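Local coordinates for DegV family protein (Thermus thermophilus, PDB 2DT8), which binds a fatty acid, here palmitic acid, and carries a zinc ion, consistent with a role in fatty acid handling, at residues Q63-L77 with S98-V112. Sequence-based numbering, arbitrary orientation.
With ZN (zinc ion), chain B; PLM (palmitic acid), chain C.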
loop_
_atom_site.group_PDB
_atom_site.type_symbol
_atom_site.label_atom_id
_atom_site.label_comp_id
_atom_site.label_asym_id
_atom_site.label_seq_id
_atom_site.Cartn_x
_atom_site.Cartn_y
_atom_site.Cartn_z
ATOM N N GLN A 63 -1.544 -14.706 2.508
ATOM C CA GLN A 63 -0.441 -14.237 1.692
ATOM C C GLN A 63 -0.211 -15.366 0.675
ATOM O O GLN A 63 -0.726 -16.466 0.823
ATOM C CB GLN A 63 0.845 -14.103 2.552
ATOM C CG GLN A 63 1.469 -15.444 2.964
ATOM C CD GLN A 63 0.911 -15.971 4.259
ATOM O OE1 GLN A 63 -0.262 -15.780 4.566
ATOM N NE2 GLN A 63 1.756 -16.650 5.032
ATOM N N PRO A 64 0.579 -15.015 -0.357
ATOM C CA PRO A 64 0.842 -16.015 -1.372
ATOM C C PRO A 64 1.807 -17.130 -0.875
ATOM O O PRO A 64 2.526 -16.872 0.097
ATOM C CB PRO A 64 1.597 -15.288 -2.560
ATOM C CG PRO A 64 1.331 -13.835 -2.247
ATOM C CD PRO A 64 1.288 -13.783 -0.734
ATOM N N SER A 65 1.809 -18.311 -1.483
ATOM C CA SER A 65 2.675 -19.397 -1.034
ATOM C C SER A 65 4.028 -19.249 -1.717
ATOM O O SER A 65 4.179 -18.477 -2.671
ATOM C CB SER A 65 2.093 -20.738 -1.470
ATOM O OG SER A 65 2.184 -20.880 -2.883
ATOM N N PRO A 66 5.037 -19.998 -1.243
ATOM C CA PRO A 66 6.343 -19.893 -1.888
ATOM C C PRO A 66 6.262 -20.303 -3.365
ATOM O O PRO A 66 6.913 -19.699 -4.212
ATOM C CB PRO A 66 7.203 -20.848 -1.072
ATOM C CG PRO A 66 6.639 -20.698 0.307
ATOM C CD PRO A 66 5.140 -20.689 0.056
ATOM N N GLU A 67 5.470 -21.327 -3.688
ATOM C CA GLU A 67 5.379 -21.734 -5.086
ATOM C C GLU A 67 4.624 -20.717 -5.946
ATOM O O GLU A 67 4.873 -20.639 -7.146
ATOM C CB GLU A 67 4.767 -23.138 -5.218
ATOM C CG GLU A 67 5.665 -24.284 -4.713
ATOM C CD GLU A 67 7.054 -24.329 -5.348
ATOM O OE1 GLU A 67 7.226 -23.916 -6.523
ATOM O OE2 GLU A 67 7.982 -24.803 -4.651
ATOM N N ASP A 68 3.715 -19.939 -5.350
ATOM C CA ASP A 68 3.015 -18.904 -6.115
ATOM C C ASP A 68 4.096 -17.953 -6.642
ATOM O O ASP A 68 4.073 -17.541 -7.801
ATOM C CB ASP A 68 2.038 -18.107 -5.239
ATOM C CG ASP A 68 0.776 -18.884 -4.887
ATOM O OD1 ASP A 68 0.404 -19.816 -5.633
ATOM O OD2 ASP A 68 0.139 -18.538 -3.870
ATOM N N PHE A 69 5.047 -17.614 -5.776
ATOM C CA PHE A 69 6.138 -16.735 -6.171
ATOM C C PHE A 69 7.123 -17.425 -7.106
ATOM O O PHE A 69 7.557 -16.840 -8.096
ATOM C CB PHE A 69 6.888 -16.234 -4.933
ATOM C CG PHE A 69 6.306 -14.993 -4.330
ATOM C CD1 PHE A 69 6.402 -13.778 -5.000
ATOM C CD2 PHE A 69 5.653 -15.038 -3.107
ATOM C CE1 PHE A 69 5.862 -12.619 -4.457
ATOM C CE2 PHE A 69 5.104 -13.885 -2.547
ATOM C CZ PHE A 69 5.207 -12.671 -3.229
ATOM N N ALA A 70 7.490 -18.666 -6.793
ATOM C CA ALA A 70 8.463 -19.372 -7.623
ATOM C C ALA A 70 8.031 -19.487 -9.078
ATOM O O ALA A 70 8.852 -19.361 -9.984
ATOM C CB ALA A 70 8.742 -20.754 -7.045
ATOM N N ARG A 71 6.713 -19.794 -9.343
ATOM C CA ARG A 71 6.222 -19.848 -10.720
ATOM C C ARG A 71 6.446 -18.514 -11.422
ATOM O O ARG A 71 6.859 -18.479 -12.584
ATOM C CB ARG A 71 4.735 -20.195 -10.754
ATOM C CG ARG A 71 4.133 -20.216 -12.161
ATOM C CD ARG A 71 2.635 -20.552 -12.172
ATOM N NE ARG A 71 2.025 -20.535 -10.842
ATOM C CZ ARG A 71 2.262 -21.447 -9.903
ATOM N NH1 ARG A 71 2.950 -22.543 -10.204
ATOM N NH2 ARG A 71 1.816 -21.267 -8.666
ATOM N N VAL A 72 6.167 -17.410 -10.789
ATOM C CA VAL A 72 6.328 -16.096 -11.386
ATOM C C VAL A 72 7.819 -15.802 -11.605
ATOM O O VAL A 72 8.203 -15.349 -12.680
ATOM C CB VAL A 72 5.633 -15.019 -10.515
ATOM C CG1 VAL A 72 5.908 -13.630 -11.061
ATOM C CG2 VAL A 72 4.118 -15.280 -10.506
ATOM N N TYR A 73 8.665 -16.088 -10.615
ATOM C CA TYR A 73 10.091 -15.823 -10.776
ATOM C C TYR A 73 10.661 -16.645 -11.926
ATOM O O TYR A 73 11.424 -16.132 -12.744
ATOM C CB TYR A 73 10.880 -16.149 -9.494
ATOM C CG TYR A 73 10.575 -15.261 -8.300
ATOM C CD1 TYR A 73 9.984 -14.002 -8.462
ATOM C CD2 TYR A 73 10.915 -15.663 -7.010
ATOM C CE1 TYR A 73 9.740 -13.173 -7.370
ATOM C CE2 TYR A 73 10.682 -14.840 -5.913
ATOM C CZ TYR A 73 10.093 -13.595 -6.095
ATOM O OH TYR A 73 9.854 -12.795 -5.007
ATOM N N ARG A 74 10.297 -17.884 -12.050
ATOM C CA ARG A 74 10.793 -18.802 -13.067
ATOM C C ARG A 74 10.415 -18.315 -14.468
ATOM O O ARG A 74 11.201 -18.371 -15.405
ATOM C CB ARG A 74 10.219 -20.205 -12.842
ATOM C CG ARG A 74 10.616 -21.195 -13.924
ATOM C CD ARG A 74 10.325 -22.642 -13.532
ATOM N NE ARG A 74 8.955 -22.840 -13.067
ATOM C CZ ARG A 74 8.599 -22.921 -11.788
ATOM N NH1 ARG A 74 9.518 -22.887 -10.826
ATOM N NH2 ARG A 74 7.318 -23.038 -11.469
ATOM N N GLU A 75 9.176 -17.796 -14.527
ATOM C CA GLU A 75 8.699 -17.346 -15.820
ATOM C C GLU A 75 9.399 -16.038 -16.239
ATOM O O GLU A 75 9.784 -15.831 -17.381
ATOM C CB GLU A 75 7.164 -17.105 -15.757
ATOM C CG GLU A 75 6.372 -18.404 -15.732
ATOM C CD GLU A 75 4.893 -18.198 -15.471
ATOM O OE1 GLU A 75 4.514 -17.119 -14.962
ATOM O OE2 GLU A 75 4.107 -19.128 -15.753
ATOM N N ALA A 76 9.604 -15.217 -15.195
ATOM C CA ALA A 76 10.228 -13.934 -15.461
ATOM C C ALA A 76 11.695 -14.083 -15.901
ATOM O O ALA A 76 12.187 -13.398 -16.803
ATOM C CB ALA A 76 10.224 -13.048 -14.182
ATOM N N LEU A 77 12.372 -15.022 -15.254
ATOM C CA LEU A 77 13.774 -15.296 -15.552
ATOM C C LEU A 77 14.025 -15.997 -16.877
ATOM O O LEU A 77 15.169 -16.183 -17.274
ATOM C CB LEU A 77 14.406 -16.075 -14.395
ATOM C CG LEU A 77 14.483 -15.185 -13.150
ATOM C CD1 LEU A 77 14.876 -16.003 -11.934
ATOM C CD2 LEU A 77 15.490 -14.060 -13.397
ATOM N N SER A 98 7.334 -15.418 2.104
ATOM C CA SER A 98 7.102 -16.358 1.015
ATOM C C SER A 98 7.991 -16.040 -0.190
ATOM O O SER A 98 8.530 -16.947 -0.849
ATOM C CB SER A 98 5.637 -16.326 0.566
ATOM O OG SER A 98 4.835 -17.033 1.491
ATOM N N ALA A 99 8.133 -14.748 -0.483
ATOM C CA ALA A 99 8.959 -14.319 -1.606
ATOM C C ALA A 99 10.416 -14.730 -1.364
ATOM O O ALA A 99 11.080 -15.216 -2.279
ATOM C CB ALA A 99 8.855 -12.800 -1.786
ATOM N N GLU A 100 10.905 -14.538 -0.140
ATOM C CA GLU A 100 12.285 -14.907 0.175
ATOM C C GLU A 100 12.494 -16.412 0.049
ATOM O O GLU A 100 13.531 -16.857 -0.452
ATOM C CB GLU A 100 12.662 -14.423 1.567
ATOM C CG GLU A 100 12.658 -12.910 1.645
ATOM C CD GLU A 100 13.003 -12.385 3.010
ATOM O OE1 GLU A 100 12.666 -13.053 4.006
ATOM O OE2 GLU A 100 13.598 -11.290 3.084
ATOM N N LEU A 101 11.516 -17.206 0.472
ATOM C CA LEU A 101 11.660 -18.655 0.323
ATOM C C LEU A 101 11.727 -19.035 -1.166
ATOM O O LEU A 101 12.525 -19.893 -1.565
ATOM C CB LEU A 101 10.497 -19.375 1.009
ATOM C CG LEU A 101 10.550 -19.354 2.540
ATOM C CD1 LEU A 101 9.229 -19.830 3.134
ATOM C CD2 LEU A 101 11.696 -20.244 3.005
ATOM N N ALA A 102 10.897 -18.407 -1.995
ATOM C CA ALA A 102 10.921 -18.688 -3.421
ATOM C C ALA A 102 12.224 -18.189 -4.032
ATOM O O ALA A 102 12.773 -18.810 -4.935
ATOM C CB ALA A 102 9.738 -18.012 -4.122
ATOM N N ALA A 103 12.715 -17.053 -3.546
ATOM C CA ALA A 103 13.949 -16.489 -4.079
ATOM C C ALA A 103 15.137 -17.446 -3.931
ATOM O O ALA A 103 16.051 -17.433 -4.767
ATOM C CB ALA A 103 14.250 -15.154 -3.402
ATOM N N GLN A 104 15.117 -18.277 -2.885
ATOM C CA GLN A 104 16.188 -19.256 -2.640
ATOM C C GLN A 104 16.307 -20.264 -3.782
ATOM O O GLN A 104 17.347 -20.919 -3.943
ATOM C CB GLN A 104 15.948 -20.002 -1.318
ATOM C CG GLN A 104 16.142 -19.138 -0.081
ATOM C CD GLN A 104 15.675 -19.812 1.201
ATOM O OE1 GLN A 104 15.456 -19.150 2.215
ATOM N NE2 GLN A 104 15.528 -21.131 1.163
ATOM N N GLU A 105 15.246 -20.395 -4.578
ATOM C CA GLU A 105 15.261 -21.325 -5.708
ATOM C C GLU A 105 16.037 -20.793 -6.911
ATOM O O GLU A 105 16.352 -21.540 -7.835
ATOM C CB GLU A 105 13.830 -21.656 -6.166
ATOM C CG GLU A 105 12.958 -22.291 -5.097
ATOM C CD GLU A 105 11.679 -22.893 -5.646
ATOM O OE1 GLU A 105 11.547 -23.007 -6.881
ATOM O OE2 GLU A 105 10.810 -23.266 -4.821
ATOM N N PHE A 106 16.337 -19.496 -6.885
ATOM C CA PHE A 106 17.042 -18.823 -7.975
ATOM C C PHE A 106 18.134 -17.986 -7.312
ATOM O O PHE A 106 18.154 -16.753 -7.428
ATOM C CB PHE A 106 16.050 -17.911 -8.715
ATOM C CG PHE A 106 14.730 -18.586 -9.030
ATOM C CD1 PHE A 106 14.564 -19.303 -10.208
ATOM C CD2 PHE A 106 13.664 -18.506 -8.135
ATOM C CE1 PHE A 106 13.362 -19.965 -10.486
ATOM C CE2 PHE A 106 12.454 -19.165 -8.400
ATOM C CZ PHE A 106 12.301 -19.887 -9.583
ATOM N N PRO A 107 19.075 -18.651 -6.619
ATOM C CA PRO A 107 20.153 -17.943 -5.929
ATOM C C PRO A 107 20.928 -16.969 -6.820
ATOM O O PRO A 107 21.434 -17.322 -7.877
ATOM C CB PRO A 107 21.049 -19.073 -5.407
ATOM C CG PRO A 107 20.814 -20.195 -6.383
ATOM C CD PRO A 107 19.328 -20.102 -6.671
ATOM N N GLY A 108 21.028 -15.738 -6.291
ATOM C CA GLY A 108 21.689 -14.718 -7.080
ATOM C C GLY A 108 20.847 -13.917 -8.077
ATOM O O GLY A 108 21.228 -12.847 -8.534
ATOM N N ARG A 109 19.700 -14.535 -8.411
ATOM C CA ARG A 109 18.802 -13.842 -9.314
ATOM C C ARG A 109 17.557 -13.130 -8.905
ATOM O O ARG A 109 16.810 -12.663 -9.755
ATOM C CB ARG A 109 18.567 -14.962 -10.270
ATOM C CG ARG A 109 19.777 -15.380 -11.120
ATOM C CD ARG A 109 19.344 -16.182 -12.333
ATOM N NE ARG A 109 18.805 -17.483 -11.961
ATOM C CZ ARG A 109 18.075 -18.249 -12.769
ATOM N NH1 ARG A 109 17.724 -17.811 -13.971
ATOM N NH2 ARG A 109 17.696 -19.454 -12.366
ATOM N N VAL A 110 17.358 -13.057 -7.576
ATOM C CA VAL A 110 16.150 -12.401 -7.114
ATOM C C VAL A 110 16.463 -11.580 -5.892
ATOM O O VAL A 110 17.076 -12.064 -4.934
ATOM C CB VAL A 110 15.068 -13.439 -6.759
ATOM C CG1 VAL A 110 13.817 -12.712 -6.220
ATOM C CG2 VAL A 110 14.712 -14.278 -7.968
ATOM N N THR A 111 16.038 -10.322 -5.915
ATOM C CA THR A 111 16.221 -9.447 -4.767
ATOM C C THR A 111 14.845 -9.099 -4.240
ATOM O O THR A 111 14.033 -8.497 -4.946
ATOM C CB THR A 111 16.953 -8.151 -5.145
ATOM O OG1 THR A 111 18.245 -8.472 -5.680
ATOM C CG2 THR A 111 17.123 -7.257 -3.916
ATOM N N VAL A 112 14.573 -9.492 -3.001
ATOM C CA VAL A 112 13.287 -9.219 -2.373
ATOM C C VAL A 112 13.430 -8.004 -1.466
ATOM O O VAL A 112 14.314 -7.962 -0.607
ATOM C CB VAL A 112 12.829 -10.428 -1.535
ATOM C CG1 VAL A 112 11.508 -10.116 -0.829
ATOM C CG2 VAL A 112 12.686 -11.655 -2.434
HETATM ZN ZN ZN B . 9.884 -25.004 -4.928
HETATM C C1 PLM C . -2.012 -11.122 4.487
HETATM O O1 PLM C . -0.737 -11.490 4.632
HETATM O O2 PLM C . -2.896 -11.906 4.760
HETATM C C2 PLM C . -2.343 -9.730 3.989
HETATM C C3 PLM C . -2.320 -8.758 5.174
HETATM C C4 PLM C . -2.699 -7.350 4.710
HETATM C C5 PLM C . -2.626 -6.397 5.903
HETATM C C6 PLM C . -2.906 -4.964 5.453
HETATM C C7 PLM C . -2.866 -4.055 6.666
HETATM C C8 PLM C . -2.936 -2.611 6.229
HETATM C C9 PLM C . -2.558 -1.738 7.423
HETATM C CA PLM C . -3.165 -0.358 7.261
HETATM C CB PLM C . -2.219 0.472 6.413
HETATM C CC PLM C . -2.858 0.715 5.057
HETATM C CD PLM C . -2.919 2.209 4.804
HETATM C CE PLM C . -3.724 2.462 3.531
HETATM C CF PLM C . -3.893 3.974 3.316
HETATM C CG PLM C . -2.608 4.557 2.728
HETATM O O HOH W 1 4.751 -16.551 4.582
HETATM O O HOH W 2 9.393 -24.171 -8.089
HETATM O O HOH W 3 18.205 -15.435 -15.705
HETATM O O HOH W 4 10.324 -25.790 -2.958
#
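The F69 ring carries the A99 methyl over the centre of one face, with A99 CB 3.8 Å from the ring centroid, a CH-pi contact. Y73 is sandwiched: V110 CG1 lies over one face, F69 O over the other, and A99 O and A103 N meet its edge in plane. Torsion chi1 of -66°, with CG anti to the carbonyl carbon, sends the Y73 ring toward strand 82-87, where OH hydrogen-bonds to S85. The A102 methyl is a knob in a hole formed by P66, F69, A70 and Y73, with A102 CB 3.5 Å from F69 CB; the axes of 66-76 and 98-103 cross at -53°. F106 CE2 lies 3.6 Å from Y73 CB while L77 CD1 touches F106 CD1, and an alanine in place of F106 would probably leave a gap among Y73, R74 and L77. S98 OG donates to P64 O (2.7 Å), tying the helix to the loop before 66-76. Farther along, E67 OE2 (1.9 Å) and E105 OE2 (2.0 Å) bind zinc together with a water, the carboxylate planes 43° apart; another water bridges both OE1 atoms and R74 NH1. Two helices packed on parallel strands 3-8, 82-87 and 110-114 make an alpha/beta layer, with a surface zinc site across the pair.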